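Long-range contacts in solute binding protein MsmE (Bacillus subtilis subsp. subtilis str. 168, PDB 4R6H), which binds melibiose, raffinose and stachyose as the solute-binding component of the MelEDC-MsmX ABC transporter, which imports these sugars: residues V182-D190 with K242-K253; K142-L152 with M260-Q270. All coordinates share one frame; numbering follows the deposited sequence.

Contact 1 of 2, residues V182-D190 with K242-K253; sequences VPFWFAGYD and KLINIDAVTAKK
Asn245 docks its side-chain amide on both backbone polar atoms of Phe186, in the manner of a strand partner; in this solute-binding-protein fold it joins the end of strand 182-185 to the loop between helices 229-240 and 256-261, where Asn245 opens a type I beta turn to Ala248. OD1 accepts from Phe186 N at 2.8 Å, and ND2 returns a nearly straight bond to Phe186 O at 2.9 Å, the latter close to the amide plane. The second N-H of ND2 is taken by Asp247 OD1, approached from above its carboxylate plane, so three bonds fix the rotation of this buried amide. Asn245 CG sits between the backbone N and carbonyl carbon (chi1 42°), which turns the amide toward the 182-190 segment and lays ND2 over the rim of the Trp185 indole face, near NE1, the planes only 16° apart. At the indole edge, a water accepts from NE1 and donates to Asp247 OD2, while Lys252 O lies in the ring plane, 3.4 Å from Trp185 CH2.

On the buried side, Ile244 CG2 abuts two rings that themselves touch, 3.8 Å from Phe186 CE1 and close to Phe184 CD2; Met238 of helix 229-240 packs on Ile244. Toward the surface, Tyr189 N donates to Ala251 O, and the extended Lys252 chain runs alongside Tyr189. Lys252 CE stands 3.8 Å from the centroid of the Tyr189 ring, with NZ in a cation-pi position beyond. Asp190 OD1 caps Ser192 N, whereas OD2 receives Lys253 NZ on its anti side at 2.8 Å, in a salt bridge reached by bending the lysine chain.

Contact 2 of 2, residues K142-L152 with M260-Q270; sequences KDGLAYNRNIL and MAQNKIAFTMQ
The amides of Asn148 and Asn263 meet with their planes 43° apart, ND2 of Asn148 donating near its own plane to Asn263 OD1 at 3.0 Å. Asn148 OD1, at the N-cap of helix 149-155, accepts from Ile151 N and Asn150 ND2 on opposite faces of its amide plane. The other N-H of Asn148 ND2 goes to a water that also donates to Met260 O and Ile265 O. At the far end the extended side chain of Gln270 reaches Gly144 N, which stands above the plane of the Gln270 side-chain carbonyl, 2.7 Å from OE1; NE2 adds a weak bond to Lys142 O. Between these amides runs an antiparallel ladder: Ala146 and Thr268 form a hydrogen-bonded pair, Ala146 N to Thr268 O and Thr268 N to Ala146 O each 2.9 Å, and Tyr147 and Phe267 a non-hydrogen-bonded one. Phe267 CD1 lies 3.6 Å from Tyr147 CB, while Phe267 CZ meets Leu152 CD2 at 3.9 Å, the Leu152 and Phe267 side chains crossing at about a right angle. This ladder lies inside a mixed sheet: strand 287-291 pairs with 141-148 and strand 182-185 with 265-269, while helix 163-177 covers Phe267 through Phe166, Leu170 and Ile173, and helix 274-281 packs on Thr268.

Overall arrangement
Strand 265-269 ties the two contacts together: it pairs antiparallel with 141-148 in contact 2 and parallel with 182-185, the strand that carries contact 1. The centres are about 13 Å apart, and the segments touch directly. Val182 N lies 2.8 Å from Lys264 O, Trp185 O is probably hydrogen-bonded to Thr268 OG1 at 2.8 Å, and Trp185 CG packs on Ile265 CD1. The sequence joining the partners of contact 2 contains the whole of contact 1. The centres of contacts 1 and 2 stand about 21 and 18 Å from the centre of the chain, and both contacts reach the same mixed sheet of this sugar-binding protein, captured in an open conformation.

Contact 1 of 2, residues V182-D190 with K242-K253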
# COMPACT_ATOMS: atom_id res chain seq x y z
N VAL A 182 -17.36 17.68 3.98
CA VAL A 182 -16.64 17.33 2.72
C VAL A 182 -16.94 15.87 2.37
O VAL A 182 -16.60 14.97 3.17
CB VAL A 182 -15.15 17.52 2.84
CG1 VAL A 182 -14.49 17.08 1.56
CG2 VAL A 182 -14.80 18.97 3.17
N PRO A 183 -17.51 15.60 1.18
CA PRO A 183 -17.85 14.21 0.94
C PRO A 183 -16.59 13.34 0.76
O PRO A 183 -16.56 12.22 1.34
CB PRO A 183 -18.73 14.25 -0.32
CG PRO A 183 -19.28 15.64 -0.32
CD PRO A 183 -18.24 16.50 0.25
N PHE A 184 -15.59 13.81 0.01
CA PHE A 184 -14.38 13.00 -0.26
C PHE A 184 -13.21 13.93 -0.20
O PHE A 184 -13.12 14.82 -0.99
CB PHE A 184 -14.56 12.39 -1.63
CG PHE A 184 -13.51 11.40 -2.06
CD1 PHE A 184 -12.77 10.64 -1.15
CD2 PHE A 184 -13.35 11.13 -3.42
CE1 PHE A 184 -11.87 9.68 -1.58
CE2 PHE A 184 -12.46 10.15 -3.85
CZ PHE A 184 -11.71 9.45 -2.93
N TRP A 185 -12.34 13.77 0.77
CA TRP A 185 -11.30 14.76 1.08
C TRP A 185 -9.95 14.36 0.59
O TRP A 185 -9.54 13.23 0.75
CB TRP A 185 -11.24 15.00 2.59
CG TRP A 185 -10.40 16.15 3.03
CD1 TRP A 185 -10.81 17.44 3.26
CD2 TRP A 185 -9.03 16.10 3.41
NE1 TRP A 185 -9.76 18.20 3.70
CE2 TRP A 185 -8.65 17.41 3.82
CE3 TRP A 185 -8.08 15.08 3.44
CZ2 TRP A 185 -7.34 17.70 4.24
CZ3 TRP A 185 -6.80 15.39 3.85
CH2 TRP A 185 -6.45 16.67 4.28
N PHE A 186 -9.27 15.30 -0.06
CA PHE A 186 -7.89 15.14 -0.54
C PHE A 186 -6.95 16.17 0.04
O PHE A 186 -7.24 17.38 0.01
CB PHE A 186 -7.82 15.30 -2.09
CG PHE A 186 -8.28 14.11 -2.85
CD1 PHE A 186 -9.61 13.94 -3.14
CD2 PHE A 186 -7.40 13.15 -3.28
CE1 PHE A 186 -10.07 12.84 -3.84
CE2 PHE A 186 -7.81 12.05 -3.99
CZ PHE A 186 -9.17 11.89 -4.27
N ALA A 187 -5.81 15.68 0.46
CA ALA A 187 -4.71 16.57 0.83
C ALA A 187 -3.89 16.86 -0.46
O ALA A 187 -2.76 16.39 -0.60
CB ALA A 187 -3.85 15.94 1.91
N GLY A 188 -4.47 17.67 -1.36
CA GLY A 188 -3.97 17.82 -2.70
C GLY A 188 -2.69 18.64 -2.76
O GLY A 188 -2.05 18.69 -3.80
N TYR A 189 -2.29 19.30 -1.67
CA TYR A 189 -0.98 19.92 -1.63
C TYR A 189 0.12 18.92 -1.94
O TYR A 189 1.18 19.27 -2.59
CB TYR A 189 -0.73 20.57 -0.26
CG TYR A 189 0.52 21.41 -0.22
CD1 TYR A 189 0.45 22.75 -0.56
CD2 TYR A 189 1.72 20.85 0.14
CE1 TYR A 189 1.60 23.53 -0.52
CE2 TYR A 189 2.89 21.62 0.19
CZ TYR A 189 2.81 22.97 -0.17
OH TYR A 189 3.95 23.76 -0.13
N ASP A 190 -0.06 17.68 -1.48
CA ASP A 190 0.88 16.57 -1.71
C ASP A 190 0.36 15.80 -2.92
O ASP A 190 -0.73 15.23 -2.89
CB ASP A 190 0.96 15.67 -0.49
CG ASP A 190 2.02 14.56 -0.61
OD1 ASP A 190 2.46 14.19 -1.72
OD2 ASP A 190 2.44 14.01 0.44
N LYS A 242 -18.48 19.61 -6.58
CA LYS A 242 -18.15 19.95 -5.20
C LYS A 242 -18.27 18.73 -4.29
O LYS A 242 -18.76 18.83 -3.16
CB LYS A 242 -19.00 21.13 -4.70
CG LYS A 242 -18.84 22.38 -5.58
CD LYS A 242 -20.00 22.50 -6.57
CE LYS A 242 -19.77 23.59 -7.61
NZ LYS A 242 -19.56 24.93 -6.99
N LEU A 243 -17.82 17.59 -4.80
CA LEU A 243 -17.83 16.34 -3.99
C LEU A 243 -16.50 16.12 -3.31
O LEU A 243 -16.39 15.27 -2.43
CB LEU A 243 -18.14 15.17 -4.85
CG LEU A 243 -19.42 15.32 -5.69
CD1 LEU A 243 -19.68 14.11 -6.55
CD2 LEU A 243 -20.59 15.65 -4.78
N ILE A 244 -15.48 16.86 -3.73
CA ILE A 244 -14.21 16.93 -3.02
C ILE A 244 -14.09 18.30 -2.36
O ILE A 244 -14.91 19.21 -2.59
CB ILE A 244 -13.00 16.52 -3.91
CG1 ILE A 244 -12.87 17.44 -5.13
CG2 ILE A 244 -13.11 15.06 -4.34
CD1 ILE A 244 -11.51 17.33 -5.82
N ASN A 245 -13.13 18.44 -1.46
CA ASN A 245 -12.90 19.70 -0.83
C ASN A 245 -12.51 20.80 -1.83
O ASN A 245 -11.68 20.60 -2.71
CB ASN A 245 -11.88 19.62 0.31
CG ASN A 245 -10.65 18.76 0.01
OD1 ASN A 245 -10.76 17.67 -0.52
ND2 ASN A 245 -9.49 19.24 0.43
N ILE A 246 -13.10 21.96 -1.62
CA ILE A 246 -12.85 23.14 -2.46
C ILE A 246 -11.38 23.54 -2.46
O ILE A 246 -10.88 23.99 -3.50
CB ILE A 246 -13.77 24.33 -2.01
CG1 ILE A 246 -13.74 25.48 -3.04
CG2 ILE A 246 -13.40 24.85 -0.64
CD1 ILE A 246 -14.33 25.13 -4.39
N ASP A 247 -10.69 23.33 -1.34
CA ASP A 247 -9.29 23.66 -1.16
C ASP A 247 -8.35 22.49 -1.44
O ASP A 247 -7.24 22.49 -0.95
CB ASP A 247 -9.03 24.22 0.25
CG ASP A 247 -9.15 23.15 1.37
OD1 ASP A 247 -9.82 22.13 1.14
OD2 ASP A 247 -8.56 23.38 2.46
N ALA A 248 -8.79 21.52 -2.24
CA ALA A 248 -7.96 20.32 -2.49
C ALA A 248 -6.54 20.65 -2.92
O ALA A 248 -5.59 20.07 -2.37
CB ALA A 248 -8.62 19.39 -3.48
N VAL A 249 -6.37 21.61 -3.83
CA VAL A 249 -5.03 22.00 -4.28
C VAL A 249 -4.09 22.50 -3.17
O VAL A 249 -2.88 22.37 -3.28
CB VAL A 249 -5.15 23.08 -5.42
CG1 VAL A 249 -3.90 23.95 -5.55
CG2 VAL A 249 -5.44 22.39 -6.74
N THR A 250 -4.62 23.07 -2.09
CA THR A 250 -3.79 23.58 -1.00
C THR A 250 -3.90 22.80 0.32
O THR A 250 -3.16 23.09 1.26
CB THR A 250 -4.12 25.05 -0.67
OG1 THR A 250 -5.52 25.20 -0.49
CG2 THR A 250 -3.68 25.98 -1.80
N ALA A 251 -4.76 21.79 0.38
CA ALA A 251 -4.95 21.06 1.64
C ALA A 251 -3.80 20.14 1.93
O ALA A 251 -3.28 19.45 1.05
CB ALA A 251 -6.23 20.29 1.58
N LYS A 252 -3.38 20.12 3.19
CA LYS A 252 -2.21 19.44 3.63
C LYS A 252 -2.54 18.19 4.46
O LYS A 252 -3.55 18.12 5.15
CB LYS A 252 -1.33 20.41 4.42
CG LYS A 252 -0.79 21.48 3.49
CD LYS A 252 0.23 22.35 4.18
CE LYS A 252 0.66 23.46 3.23
NZ LYS A 252 1.40 24.52 3.96
N LYS A 253 -1.69 17.17 4.36
CA LYS A 253 -1.87 15.93 5.11
C LYS A 253 -2.02 16.18 6.61
O LYS A 253 -2.74 15.48 7.31
CB LYS A 253 -0.70 14.99 4.85
CG LYS A 253 -0.65 14.46 3.43
CD LYS A 253 0.43 13.38 3.26
CE LYS A 253 1.81 13.81 3.77
NZ LYS A 253 2.45 14.98 3.08
O HOH W 1 -9.47 21.10 3.95
O HOH W 2 -1.69 21.16 -5.30

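Contact 2 of 2, residues K142-L152 with M260-Q270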
# COMPACT_ATOMS: atom_id res chain seq x y z
N LYS A 142 -3.86 -3.61 3.07
CA LYS A 142 -5.19 -3.82 2.51
C LYS A 142 -5.92 -2.48 2.52
O LYS A 142 -6.51 -2.10 3.53
CB LYS A 142 -5.97 -4.91 3.24
CG LYS A 142 -5.50 -6.33 2.96
CD LYS A 142 -6.42 -7.39 3.54
CE LYS A 142 -6.28 -7.57 5.04
NZ LYS A 142 -7.13 -8.73 5.47
N ASP A 143 -5.89 -1.79 1.37
CA ASP A 143 -6.37 -0.42 1.24
C ASP A 143 -7.66 -0.35 0.44
O ASP A 143 -7.83 -1.01 -0.64
CB ASP A 143 -5.32 0.45 0.55
CG ASP A 143 -4.11 0.72 1.40
OD1 ASP A 143 -4.20 0.72 2.65
OD2 ASP A 143 -3.04 0.99 0.80
N GLY A 144 -8.56 0.49 0.96
CA GLY A 144 -9.77 0.89 0.27
C GLY A 144 -10.05 2.34 0.55
O GLY A 144 -9.22 3.24 0.24
N LEU A 145 -11.20 2.59 1.19
CA LEU A 145 -11.59 3.93 1.60
C LEU A 145 -11.82 3.96 3.11
O LEU A 145 -12.44 3.02 3.66
CB LEU A 145 -12.90 4.33 0.91
CG LEU A 145 -12.92 4.33 -0.59
CD1 LEU A 145 -14.31 4.53 -1.13
CD2 LEU A 145 -12.02 5.42 -1.14
N ALA A 146 -11.40 5.04 3.73
CA ALA A 146 -11.73 5.32 5.12
C ALA A 146 -12.96 6.22 5.17
O ALA A 146 -13.17 7.06 4.30
CB ALA A 146 -10.58 5.98 5.83
N TYR A 147 -13.79 6.05 6.22
CA TYR A 147 -15.02 6.81 6.26
C TYR A 147 -15.50 7.00 7.69
O TYR A 147 -15.18 6.22 8.58
CB TYR A 147 -16.11 6.12 5.44
CG TYR A 147 -16.62 4.84 6.04
CD1 TYR A 147 -15.88 3.66 5.97
CD2 TYR A 147 -17.81 4.80 6.75
CE1 TYR A 147 -16.34 2.48 6.55
CE2 TYR A 147 -18.27 3.65 7.31
CZ TYR A 147 -17.54 2.48 7.20
OH TYR A 147 -17.97 1.31 7.83
N ASN A 148 -16.31 8.04 7.88
CA ASN A 148 -16.93 8.35 9.16
C ASN A 148 -18.23 7.58 9.29
O ASN A 148 -19.18 7.85 8.58
CB ASN A 148 -17.16 9.85 9.24
CG ASN A 148 -17.73 10.29 10.55
OD1 ASN A 148 -18.62 9.63 11.11
ND2 ASN A 148 -17.27 11.43 11.03
N ARG A 149 -18.23 6.57 10.15
CA ARG A 149 -19.39 5.67 10.28
C ARG A 149 -20.67 6.43 10.67
O ARG A 149 -21.74 6.15 10.12
CB ARG A 149 -19.11 4.60 11.30
CG ARG A 149 -17.89 3.73 11.05
CD ARG A 149 -17.76 2.70 12.17
NE ARG A 149 -16.57 1.86 12.12
CZ ARG A 149 -16.49 0.66 11.53
NH1 ARG A 149 -15.36 0.02 11.62
NH2 ARG A 149 -17.52 0.10 10.90
N ASN A 150 -20.52 7.38 11.56
CA ASN A 150 -21.67 8.11 12.08
C ASN A 150 -22.31 8.97 10.99
O ASN A 150 -23.54 9.07 10.94
CB ASN A 150 -21.20 8.95 13.26
CG ASN A 150 -20.09 8.25 14.08
OD1 ASN A 150 -20.40 7.51 15.01
ND2 ASN A 150 -18.79 8.45 13.71
N ILE A 151 -21.47 9.58 10.12
CA ILE A 151 -22.01 10.41 9.06
C ILE A 151 -22.81 9.58 8.08
O ILE A 151 -23.91 9.97 7.64
CB ILE A 151 -20.88 11.22 8.35
CG1 ILE A 151 -20.35 12.31 9.26
CG2 ILE A 151 -21.37 11.82 7.05
CD1 ILE A 151 -19.13 13.03 8.73
N LEU A 152 -22.29 8.41 7.70
CA LEU A 152 -23.04 7.56 6.80
C LEU A 152 -24.36 7.11 7.44
O LEU A 152 -25.37 7.15 6.77
CB LEU A 152 -22.24 6.36 6.29
CG LEU A 152 -21.30 6.61 5.12
CD1 LEU A 152 -20.31 7.74 5.28
CD2 LEU A 152 -20.64 5.31 4.71
N MET A 260 -11.17 15.15 10.36
CA MET A 260 -11.93 13.94 10.51
C MET A 260 -12.53 13.84 11.93
O MET A 260 -13.69 13.47 12.10
CB MET A 260 -11.01 12.75 10.17
CG MET A 260 -11.68 11.38 10.04
SD MET A 260 -13.11 11.24 8.94
CE MET A 260 -12.58 10.12 7.69
N ALA A 261 -11.74 14.20 12.93
CA ALA A 261 -12.22 14.18 14.34
C ALA A 261 -13.30 15.21 14.60
O ALA A 261 -14.00 15.09 15.60
CB ALA A 261 -11.06 14.46 15.25
N GLN A 262 -13.44 16.22 13.75
CA GLN A 262 -14.47 17.24 13.91
C GLN A 262 -15.70 16.94 13.07
O GLN A 262 -16.57 17.79 12.88
CB GLN A 262 -13.87 18.60 13.55
CG GLN A 262 -12.91 19.08 14.59
CD GLN A 262 -12.08 20.29 14.13
OE1 GLN A 262 -12.26 20.83 13.04
NE2 GLN A 262 -11.16 20.69 14.98
N ASN A 263 -15.84 15.69 12.56
CA ASN A 263 -16.99 15.33 11.74
C ASN A 263 -17.15 16.21 10.49
O ASN A 263 -18.27 16.44 10.01
CB ASN A 263 -18.30 15.35 12.57
CG ASN A 263 -18.36 14.21 13.56
OD1 ASN A 263 -18.50 13.03 13.19
ND2 ASN A 263 -18.27 14.54 14.82
N LYS A 264 -16.01 16.60 9.91
CA LYS A 264 -16.00 17.45 8.73
C LYS A 264 -15.75 16.71 7.41
O LYS A 264 -15.83 17.33 6.32
CB LYS A 264 -15.05 18.62 8.94
CG LYS A 264 -15.62 19.62 9.95
CD LYS A 264 -14.68 20.77 10.27
CE LYS A 264 -15.30 21.71 11.31
NZ LYS A 264 -14.24 22.40 12.11
N ILE A 265 -15.52 15.40 7.50
CA ILE A 265 -15.13 14.61 6.32
C ILE A 265 -15.87 13.30 6.31
O ILE A 265 -15.82 12.57 7.30
CB ILE A 265 -13.61 14.33 6.31
CG1 ILE A 265 -12.78 15.60 6.06
CG2 ILE A 265 -13.24 13.31 5.23
CD1 ILE A 265 -11.30 15.42 6.33
N ALA A 266 -16.53 12.94 5.21
CA ALA A 266 -17.19 11.63 5.13
C ALA A 266 -16.25 10.50 4.71
O ALA A 266 -16.15 9.50 5.40
CB ALA A 266 -18.41 11.67 4.23
N PHE A 267 -15.58 10.66 3.57
CA PHE A 267 -14.66 9.66 3.02
C PHE A 267 -13.29 10.27 2.74
O PHE A 267 -13.17 11.45 2.39
CB PHE A 267 -15.15 9.14 1.69
CG PHE A 267 -16.39 8.32 1.75
CD1 PHE A 267 -16.32 6.93 1.89
CD2 PHE A 267 -17.65 8.90 1.54
CE1 PHE A 267 -17.46 6.16 1.85
CE2 PHE A 267 -18.81 8.12 1.53
CZ PHE A 267 -18.71 6.76 1.67
N THR A 268 -12.27 9.42 2.79
CA THR A 268 -10.94 9.78 2.30
C THR A 268 -10.23 8.51 1.92
O THR A 268 -10.63 7.44 2.36
CB THR A 268 -10.15 10.66 3.31
OG1 THR A 268 -9.05 11.27 2.65
CG2 THR A 268 -9.64 9.86 4.50
N MET A 269 -9.20 8.59 1.07
CA MET A 269 -8.43 7.39 0.75
C MET A 269 -7.68 6.91 1.95
O MET A 269 -7.27 7.69 2.82
CB MET A 269 -7.43 7.67 -0.37
CG MET A 269 -7.97 8.17 -1.70
SD MET A 269 -9.00 7.14 -2.74
CE MET A 269 -7.94 5.68 -2.98
N GLN A 270 -7.55 5.59 2.04
CA GLN A 270 -7.02 5.04 3.27
C GLN A 270 -5.56 5.40 3.49
O GLN A 270 -4.74 5.25 2.58
CB GLN A 270 -7.17 3.57 3.20
CG GLN A 270 -7.14 2.91 4.53
CD GLN A 270 -7.53 1.50 4.35
OE1 GLN A 270 -8.49 1.21 3.61
NE2 GLN A 270 -6.86 0.61 5.03
O HOH W 3 -15.45 13.33 9.91